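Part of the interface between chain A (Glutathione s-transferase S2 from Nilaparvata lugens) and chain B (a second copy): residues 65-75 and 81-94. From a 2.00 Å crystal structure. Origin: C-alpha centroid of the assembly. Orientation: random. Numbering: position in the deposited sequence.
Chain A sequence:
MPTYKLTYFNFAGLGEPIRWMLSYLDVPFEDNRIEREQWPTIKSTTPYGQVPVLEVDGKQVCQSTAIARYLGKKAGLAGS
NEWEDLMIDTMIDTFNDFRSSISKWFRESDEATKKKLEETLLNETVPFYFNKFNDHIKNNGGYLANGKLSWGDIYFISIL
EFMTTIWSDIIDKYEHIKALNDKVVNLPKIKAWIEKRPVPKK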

ATOM      1  N   THR A  65       0.377   0.220  -7.058  1.00  8.56           N
ATOM      2  CA  THR A  65       1.476   0.951  -6.426  1.00 11.14           C
ATOM      3  C   THR A  65       2.797   0.221  -6.633  1.00 10.44           C
ATOM      4  O   THR A  65       3.811   0.834  -6.966  1.00 10.31           O
ATOM      5  CB  THR A  65       1.189   1.143  -4.938  1.00 18.32           C
ATOM      6  OG1 THR A  65      -0.018   1.902  -4.780  1.00 15.42           O
ATOM      7  CG2 THR A  65       2.313   1.884  -4.276  1.00 14.34           C
ATOM      8  N   ALA A  66       2.795  -1.092  -6.413  1.00 11.01           N
ATOM      9  CA  ALA A  66       3.987  -1.903  -6.626  1.00 11.03           C
ATOM     10  C   ALA A  66       4.514  -1.773  -8.049  1.00 14.98           C
ATOM     11  O   ALA A  66       5.728  -1.648  -8.262  1.00 10.82           O
ATOM     12  CB  ALA A  66       3.674  -3.358  -6.302  1.00  9.86           C
ATOM     13  N   ILE A  67       3.619  -1.786  -9.031  1.00 10.14           N
ATOM     14  CA  ILE A  67       4.044  -1.716 -10.422  1.00  9.89           C
ATOM     15  C   ILE A  67       4.592  -0.331 -10.743  1.00  9.80           C
ATOM     16  O   ILE A  67       5.630  -0.200 -11.406  1.00  9.34           O
ATOM     17  CB  ILE A  67       2.871  -2.092 -11.342  1.00 14.08           C
ATOM     18  CG1 ILE A  67       2.473  -3.531 -11.136  1.00 13.14           C
ATOM     19  CG2 ILE A  67       3.243  -1.889 -12.819  1.00 12.63           C
ATOM     20  CD1 ILE A  67       0.968  -3.854 -11.548  1.00 18.88           C
ATOM     21  N   ALA A  68       3.900   0.713 -10.291  1.00  8.70           N
ATOM     22  CA  ALA A  68       4.339   2.077 -10.526  1.00  9.86           C
ATOM     23  C   ALA A  68       5.726   2.320  -9.934  1.00 14.76           C
ATOM     24  O   ALA A  68       6.543   3.030 -10.542  1.00 11.39           O
ATOM     25  CB  ALA A  68       3.331   3.052  -9.929  1.00 10.48           C
ATOM     26  N   ARG A  69       5.975   1.802  -8.717  1.00 10.37           N
ATOM     27  CA  ARG A  69       7.300   1.917  -8.097  1.00 12.55           C
ATOM     28  C   ARG A  69       8.364   1.204  -8.920  1.00 12.06           C
ATOM     29  O   ARG A  69       9.460   1.737  -9.124  1.00 12.50           O
ATOM     30  CB  ARG A  69       7.275   1.347  -6.668  1.00 12.32           C
ATOM     31  CG  ARG A  69       8.639   1.450  -5.932  1.00 16.09           C
ATOM     32  CD  ARG A  69       8.642   0.823  -4.523  1.00 16.36           C
ATOM     33  NE  ARG A  69       7.603   1.425  -3.677  1.00 12.31           N
ATOM     34  CZ  ARG A  69       6.446   0.843  -3.381  1.00 12.98           C
ATOM     35  NH1 ARG A  69       6.166  -0.377  -3.832  1.00 11.75           N
ATOM     36  NH2 ARG A  69       5.576   1.472  -2.597  1.00 13.01           N
ATOM     37  N   TYR A  70       8.053  -0.000  -9.392  1.00 12.12           N
ATOM     38  CA  TYR A  70       8.969  -0.765 -10.242  1.00 12.35           C
ATOM     39  C   TYR A  70       9.322   0.006 -11.501  1.00 13.21           C
ATOM     40  O   TYR A  70      10.509   0.201 -11.815  1.00 11.40           O
ATOM     41  CB  TYR A  70       8.348  -2.115 -10.577  1.00 11.24           C
ATOM     42  CG  TYR A  70       9.056  -2.905 -11.660  1.00 12.38           C
ATOM     43  CD1 TYR A  70      10.207  -3.633 -11.365  1.00 20.12           C
ATOM     44  CD2 TYR A  70       8.546  -2.976 -12.953  1.00 14.55           C
ATOM     45  CE1 TYR A  70      10.842  -4.384 -12.330  1.00 24.91           C
ATOM     46  CE2 TYR A  70       9.175  -3.710 -13.927  1.00 23.53           C
ATOM     47  CZ  TYR A  70      10.336  -4.416 -13.609  1.00 30.71           C
ATOM     48  OH  TYR A  70      10.999  -5.177 -14.540  1.00 32.16           O
ATOM     49  N   LEU A  71       8.304   0.471 -12.225  1.00 11.88           N
ATOM     50  CA  LEU A  71       8.532   1.283 -13.410  1.00 10.22           C
ATOM     51  C   LEU A  71       9.213   2.586 -13.064  1.00 14.71           C
ATOM     52  O   LEU A  71      10.050   3.081 -13.847  1.00  9.87           O
ATOM     53  CB  LEU A  71       7.199   1.542 -14.149  1.00 12.10           C
ATOM     54  CG  LEU A  71       6.478   0.273 -14.595  1.00 16.40           C
ATOM     55  CD1 LEU A  71       5.131   0.662 -15.129  1.00 13.18           C
ATOM     56  CD2 LEU A  71       7.297  -0.481 -15.634  1.00 16.32           C
ATOM     57  N   GLY A  72       8.897   3.148 -11.891  1.00  9.46           N
ATOM     58  CA  GLY A  72       9.586   4.340 -11.432  1.00 14.79           C
ATOM     59  C   GLY A  72      11.089   4.131 -11.302  1.00 18.28           C
ATOM     60  O   GLY A  72      11.890   4.967 -11.730  1.00 12.36           O
ATOM     61  N   LYS A  73      11.488   3.003 -10.742  1.00 11.83           N
ATOM     62  CA  LYS A  73      12.909   2.727 -10.565  1.00 19.08           C
ATOM     63  C   LYS A  73      13.598   2.526 -11.919  1.00 18.32           C
ATOM     64  O   LYS A  73      14.654   3.110 -12.177  1.00 15.29           O
ATOM     65  CB  LYS A  73      13.075   1.517  -9.654  1.00 18.44           C
ATOM     66  CG  LYS A  73      12.683   1.857  -8.197  1.00 24.99           C
ATOM     67  CD  LYS A  73      12.608   0.684  -7.246  1.00 37.65           C
ATOM     68  CE  LYS A  73      12.428   1.192  -5.804  1.00 37.56           C
ATOM     69  NZ  LYS A  73      12.168   0.069  -4.824  1.00 49.52           N
ATOM     70  N   LYS A  74      12.961   1.776 -12.816  1.00 15.15           N
ATOM     71  CA  LYS A  74      13.420   1.607 -14.197  1.00 15.86           C
ATOM     72  C   LYS A  74      13.540   2.932 -14.936  1.00 25.44           C
ATOM     73  O   LYS A  74      14.429   3.101 -15.787  1.00 15.70           O
ATOM     74  CB  LYS A  74      12.460   0.672 -14.962  1.00 20.44           C
ATOM     75  CG  LYS A  74      12.655  -0.810 -14.678  1.00 30.81           C
ATOM     76  CD  LYS A  74      13.931  -1.357 -15.359  1.00 44.46           C
ATOM     77  CE  LYS A  74      13.911  -2.876 -15.500  1.00 46.52           C
ATOM     78  NZ  LYS A  74      14.832  -3.542 -14.543  1.00 52.20           N
ATOM     79  N   ALA A  75      12.692   3.896 -14.606  1.00 15.81           N
ATOM     80  CA  ALA A  75      12.687   5.183 -15.290  1.00 17.68           C
ATOM     81  C   ALA A  75      13.609   6.221 -14.657  1.00 16.66           C
ATOM     82  O   ALA A  75      13.636   7.361 -15.123  1.00 19.45           O
ATOM     83  CB  ALA A  75      11.287   5.783 -15.347  1.00 17.16           C
TER
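Chain B, residues 81-94: NEWEDLMIDTMIDT

This is a nearly antiparallel helix-on-helix contact between two copies of the protein, with a small apolar centre and charged pairs along it. B:Asn81 caps the chain B helix: its OD1 accepts from B:Glu84 N at 2.8 Å. Residues 82-94 are helical and lie on A helix 65-74. The axes cross at 161° and approach to 8.9 Å. The register sets B:Asp89 CA 5.4 Å from A:Ala66 CA and B:Leu86 CA 6.1 Å from A:Tyr70 CA.

A:Ala66 points its CB toward chain B where the backbones come near each other. Its side chain sits among B:Leu86, B:Asp89, B:Thr90 and B:Asp93, with A:Ala66 CB 3.8 Å from B:Asp89 CB. B:Leu86 CD2 lies over one face of the A:Tyr70 ring, 3.8 Å from A:Tyr70 CG, a CH-pi contact. B:Trp83 turns its edge toward A:Tyr70, with B:Trp83 CE3 3.7 Å from A:Tyr70 OH.

Two salt bridges join the helices. A:Lys74 NZ donates to B:Glu82 OE2 at 2.6 Å. A:Arg69 NH1 meets B:Asp89 OD2 at 3.0 Å, through a weak hydrogen bond. One water donates to both A:Ala66 O (2.9 Å) and B:Asp89 OD2 (2.8 Å), linking backbone to carboxylate.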

ATOM      1  N   ASN B  81      17.430  -6.802  -7.155  1.00 21.80           N
ATOM      2  CA  ASN B  81      17.193  -5.929  -8.307  1.00 22.18           C
ATOM      3  C   ASN B  81      15.751  -5.441  -8.245  1.00 23.85           C
ATOM      4  O   ASN B  81      15.033  -5.741  -7.293  1.00 19.22           O
ATOM      5  CB  ASN B  81      17.470  -6.652  -9.625  1.00 20.95           C
ATOM      6  CG  ASN B  81      16.772  -7.970  -9.728  1.00 27.19           C
ATOM      7  OD1 ASN B  81      15.579  -8.081  -9.478  1.00 31.14           O
ATOM      8  ND2 ASN B  81      17.521  -9.000 -10.066  1.00 31.81           N
ATOM      9  N   GLU B  82      15.327  -4.654  -9.247  1.00 24.73           N
ATOM     10  CA  GLU B  82      13.977  -4.092  -9.185  1.00 26.00           C
ATOM     11  C   GLU B  82      12.923  -5.180  -9.279  1.00 22.34           C
ATOM     12  O   GLU B  82      11.859  -5.065  -8.658  1.00 20.06           O
ATOM     13  CB  GLU B  82      13.719  -3.071 -10.293  1.00 29.85           C
ATOM     14  CG  GLU B  82      14.725  -1.977 -10.419  1.00 42.36           C
ATOM     15  CD  GLU B  82      15.823  -2.398 -11.353  1.00 43.81           C
ATOM     16  OE1 GLU B  82      16.740  -3.078 -10.857  1.00 30.90           O
ATOM     17  OE2 GLU B  82      15.717  -2.123 -12.581  1.00 46.49           O
ATOM     18  N   TRP B  83      13.174  -6.218 -10.092  1.00 21.45           N
ATOM     19  CA  TRP B  83      12.193  -7.285 -10.246  1.00 26.59           C
ATOM     20  C   TRP B  83      11.991  -8.016  -8.934  1.00 20.53           C
ATOM     21  O   TRP B  83      10.857  -8.332  -8.553  1.00 19.58           O
ATOM     22  CB  TRP B  83      12.621  -8.269 -11.333  1.00 22.69           C
ATOM     23  CG  TRP B  83      11.633  -9.357 -11.513  1.00 20.51           C
ATOM     24  CD1 TRP B  83      11.687 -10.600 -10.986  1.00 18.65           C
ATOM     25  CD2 TRP B  83      10.398  -9.285 -12.252  1.00 15.33           C
ATOM     26  NE1 TRP B  83      10.574 -11.313 -11.341  1.00 23.47           N
ATOM     27  CE2 TRP B  83       9.768 -10.522 -12.119  1.00 22.39           C
ATOM     28  CE3 TRP B  83       9.780  -8.288 -13.010  1.00 23.80           C
ATOM     29  CZ2 TRP B  83       8.545 -10.814 -12.729  1.00 24.35           C
ATOM     30  CZ3 TRP B  83       8.567  -8.571 -13.617  1.00 23.75           C
ATOM     31  CH2 TRP B  83       7.964  -9.831 -13.471  1.00 22.92           C
ATOM     32  N   GLU B  84      13.079  -8.280  -8.218  1.00 16.98           N
ATOM     33  CA  GLU B  84      12.955  -8.962  -6.939  1.00 16.02           C
ATOM     34  C   GLU B  84      12.186  -8.109  -5.937  1.00 17.09           C
ATOM     35  O   GLU B  84      11.342  -8.631  -5.195  1.00 14.91           O
ATOM     36  CB  GLU B  84      14.337  -9.346  -6.397  1.00 17.36           C
ATOM     37  CG  GLU B  84      14.912 -10.525  -7.117  1.00 23.87           C
ATOM     38  CD  GLU B  84      16.062 -11.153  -6.382  1.00 29.53           C
ATOM     39  OE1 GLU B  84      16.506 -10.601  -5.348  1.00 21.61           O
ATOM     40  OE2 GLU B  84      16.495 -12.221  -6.853  1.00 37.42           O
ATOM     41  N   ASP B  85      12.426  -6.788  -5.916  1.00 16.97           N
ATOM     42  CA  ASP B  85      11.609  -5.936  -5.047  1.00 20.38           C
ATOM     43  C   ASP B  85      10.148  -5.926  -5.482  1.00 11.51           C
ATOM     44  O   ASP B  85       9.247  -5.861  -4.642  1.00 12.89           O
ATOM     45  CB  ASP B  85      12.148  -4.504  -5.013  1.00 18.63           C
ATOM     46  CG  ASP B  85      13.323  -4.354  -4.064  1.00 24.46           C
ATOM     47  OD1 ASP B  85      13.295  -4.945  -2.960  1.00 20.49           O
ATOM     48  OD2 ASP B  85      14.275  -3.646  -4.418  1.00 24.56           O
ATOM     49  N   LEU B  86       9.889  -5.949  -6.792  1.00 15.27           N
ATOM     50  CA  LEU B  86       8.508  -6.030  -7.253  1.00 15.54           C
ATOM     51  C   LEU B  86       7.833  -7.292  -6.715  1.00 15.83           C
ATOM     52  O   LEU B  86       6.668  -7.264  -6.320  1.00 13.72           O
ATOM     53  CB  LEU B  86       8.436  -6.017  -8.767  1.00 11.67           C
ATOM     54  CG  LEU B  86       7.054  -6.076  -9.415  1.00 17.11           C
ATOM     55  CD1 LEU B  86       6.160  -4.919  -8.981  1.00  9.47           C
ATOM     56  CD2 LEU B  86       7.199  -6.093 -10.949  1.00 19.28           C
ATOM     57  N   MET B  87       8.550  -8.403  -6.695  1.00 12.88           N
ATOM     58  CA  MET B  87       7.973  -9.646  -6.209  1.00 15.97           C
ATOM     59  C   MET B  87       7.627  -9.578  -4.730  1.00 11.75           C
ATOM     60  O   MET B  87       6.652 -10.201  -4.289  1.00 14.64           O
ATOM     61  CB  MET B  87       8.936 -10.797  -6.491  1.00 18.66           C
ATOM     62  CG  MET B  87       9.176 -11.045  -7.993  1.00 16.77           C
ATOM     63  SD  MET B  87       7.709 -11.536  -8.897  1.00 20.05           S
ATOM     64  CE  MET B  87       7.160  -9.968  -9.576  1.00 17.08           C
ATOM     65  N   ILE B  88       8.370  -8.814  -3.958  1.00 13.91           N
ATOM     66  CA  ILE B  88       8.034  -8.606  -2.553  1.00 11.57           C
ATOM     67  C   ILE B  88       6.842  -7.654  -2.427  1.00 11.79           C
ATOM     68  O   ILE B  88       5.865  -7.941  -1.727  1.00 11.55           O
ATOM     69  CB  ILE B  88       9.245  -8.036  -1.795  1.00 12.88           C
ATOM     70  CG1 ILE B  88      10.463  -8.979  -1.795  1.00 12.99           C
ATOM     71  CG2 ILE B  88       8.860  -7.733  -0.350  1.00 11.53           C
ATOM     72  CD1 ILE B  88      11.755  -8.214  -1.382  1.00 14.52           C
ATOM     73  N   ASP B  89       6.944  -6.485  -3.086  1.00 12.83           N
ATOM     74  CA  ASP B  89       5.963  -5.405  -2.981  1.00 12.18           C
ATOM     75  C   ASP B  89       4.582  -5.863  -3.408  1.00 10.45           C
ATOM     76  O   ASP B  89       3.590  -5.538  -2.744  1.00  9.88           O
ATOM     77  CB  ASP B  89       6.385  -4.207  -3.847  1.00 11.10           C
ATOM     78  CG  ASP B  89       7.600  -3.461  -3.307  1.00 13.90           C
ATOM     79  OD1 ASP B  89       8.058  -3.722  -2.177  1.00 14.86           O
ATOM     80  OD2 ASP B  89       8.128  -2.622  -4.063  1.00 10.58           O
ATOM     81  N   THR B  90       4.485  -6.601  -4.533  1.00 11.03           N
ATOM     82  CA  THR B  90       3.168  -7.021  -5.010  1.00 11.69           C
ATOM     83  C   THR B  90       2.472  -7.930  -4.000  1.00 11.97           C
ATOM     84  O   THR B  90       1.268  -7.783  -3.763  1.00 14.59           O
ATOM     85  CB  THR B  90       3.252  -7.701  -6.392  1.00 17.49           C
ATOM     86  OG1 THR B  90       1.919  -7.911  -6.872  1.00 19.10           O
ATOM     87  CG2 THR B  90       3.920  -9.013  -6.322  1.00 13.62           C
ATOM     88  N   MET B  91       3.207  -8.844  -3.371  1.00 12.87           N
ATOM     89  CA  MET B  91       2.606  -9.731  -2.377  1.00 12.92           C
ATOM     90  C   MET B  91       2.133  -8.976  -1.141  1.00 13.88           C
ATOM     91  O   MET B  91       1.055  -9.267  -0.587  1.00 11.28           O
ATOM     92  CB  MET B  91       3.602 -10.820  -1.971  1.00 12.38           C
ATOM     93  CG  MET B  91       3.893 -11.859  -3.066  1.00 18.46           C
ATOM     94  SD  MET B  91       2.414 -12.571  -3.826  1.00 19.38           S
ATOM     95  CE  MET B  91       1.785 -13.386  -2.397  1.00 18.54           C
ATOM     96  N   ILE B  92       2.891  -7.982  -0.691  1.00 11.63           N
ATOM     97  CA  ILE B  92       2.452  -7.266   0.504  1.00 10.77           C
ATOM     98  C   ILE B  92       1.274  -6.350   0.195  1.00 13.33           C
ATOM     99  O   ILE B  92       0.389  -6.164   1.040  1.00 10.47           O
ATOM    100  CB  ILE B  92       3.640  -6.502   1.130  1.00 12.73           C
ATOM    101  CG1 ILE B  92       4.638  -7.518   1.713  1.00 17.58           C
ATOM    102  CG2 ILE B  92       3.162  -5.539   2.172  1.00 12.14           C
ATOM    103  CD1 ILE B  92       4.030  -8.444   2.781  1.00 16.18           C
ATOM    104  N   ASP B  93       1.247  -5.733  -0.991  1.00 10.70           N
ATOM    105  CA  ASP B  93       0.094  -4.927  -1.333  1.00  9.61           C
ATOM    106  C   ASP B  93      -1.154  -5.810  -1.422  1.00 13.09           C
ATOM    107  O   ASP B  93      -2.239  -5.414  -1.000  1.00 12.03           O
ATOM    108  CB  ASP B  93       0.320  -4.178  -2.651  1.00  9.35           C
ATOM    109  CG  ASP B  93       1.116  -2.841  -2.469  1.00 15.37           C
ATOM    110  OD1 ASP B  93       1.500  -2.487  -1.350  1.00 13.79           O
ATOM    111  OD2 ASP B  93       1.328  -2.138  -3.475  1.00 17.65           O
ATOM    112  N   THR B  94      -1.003  -7.026  -1.935  1.00 11.72           N
ATOM    113  CA  THR B  94      -2.121  -7.951  -1.980  1.00 11.24           C
ATOM    114  C   THR B  94      -2.548  -8.352  -0.575  1.00 12.66           C
ATOM    115  O   THR B  94      -3.743  -8.385  -0.273  1.00 13.06           O
ATOM    116  CB  THR B  94      -1.729  -9.156  -2.835  1.00 13.48           C
ATOM    117  OG1 THR B  94      -1.587  -8.686  -4.182  1.00 12.51           O
ATOM    118  CG2 THR B  94      -2.786 -10.237  -2.799  1.00 18.00           C
TER
HETATM  119  O   HOH W   1      -0.833  -1.404  -4.917  1.00 16.97           O
HETATM  120  O   HOH W   2       8.038  -2.635  -6.864  1.00 11.20           O
HETATM  121  O   HOH W   3       3.380   0.017  -0.992  1.00 18.32           O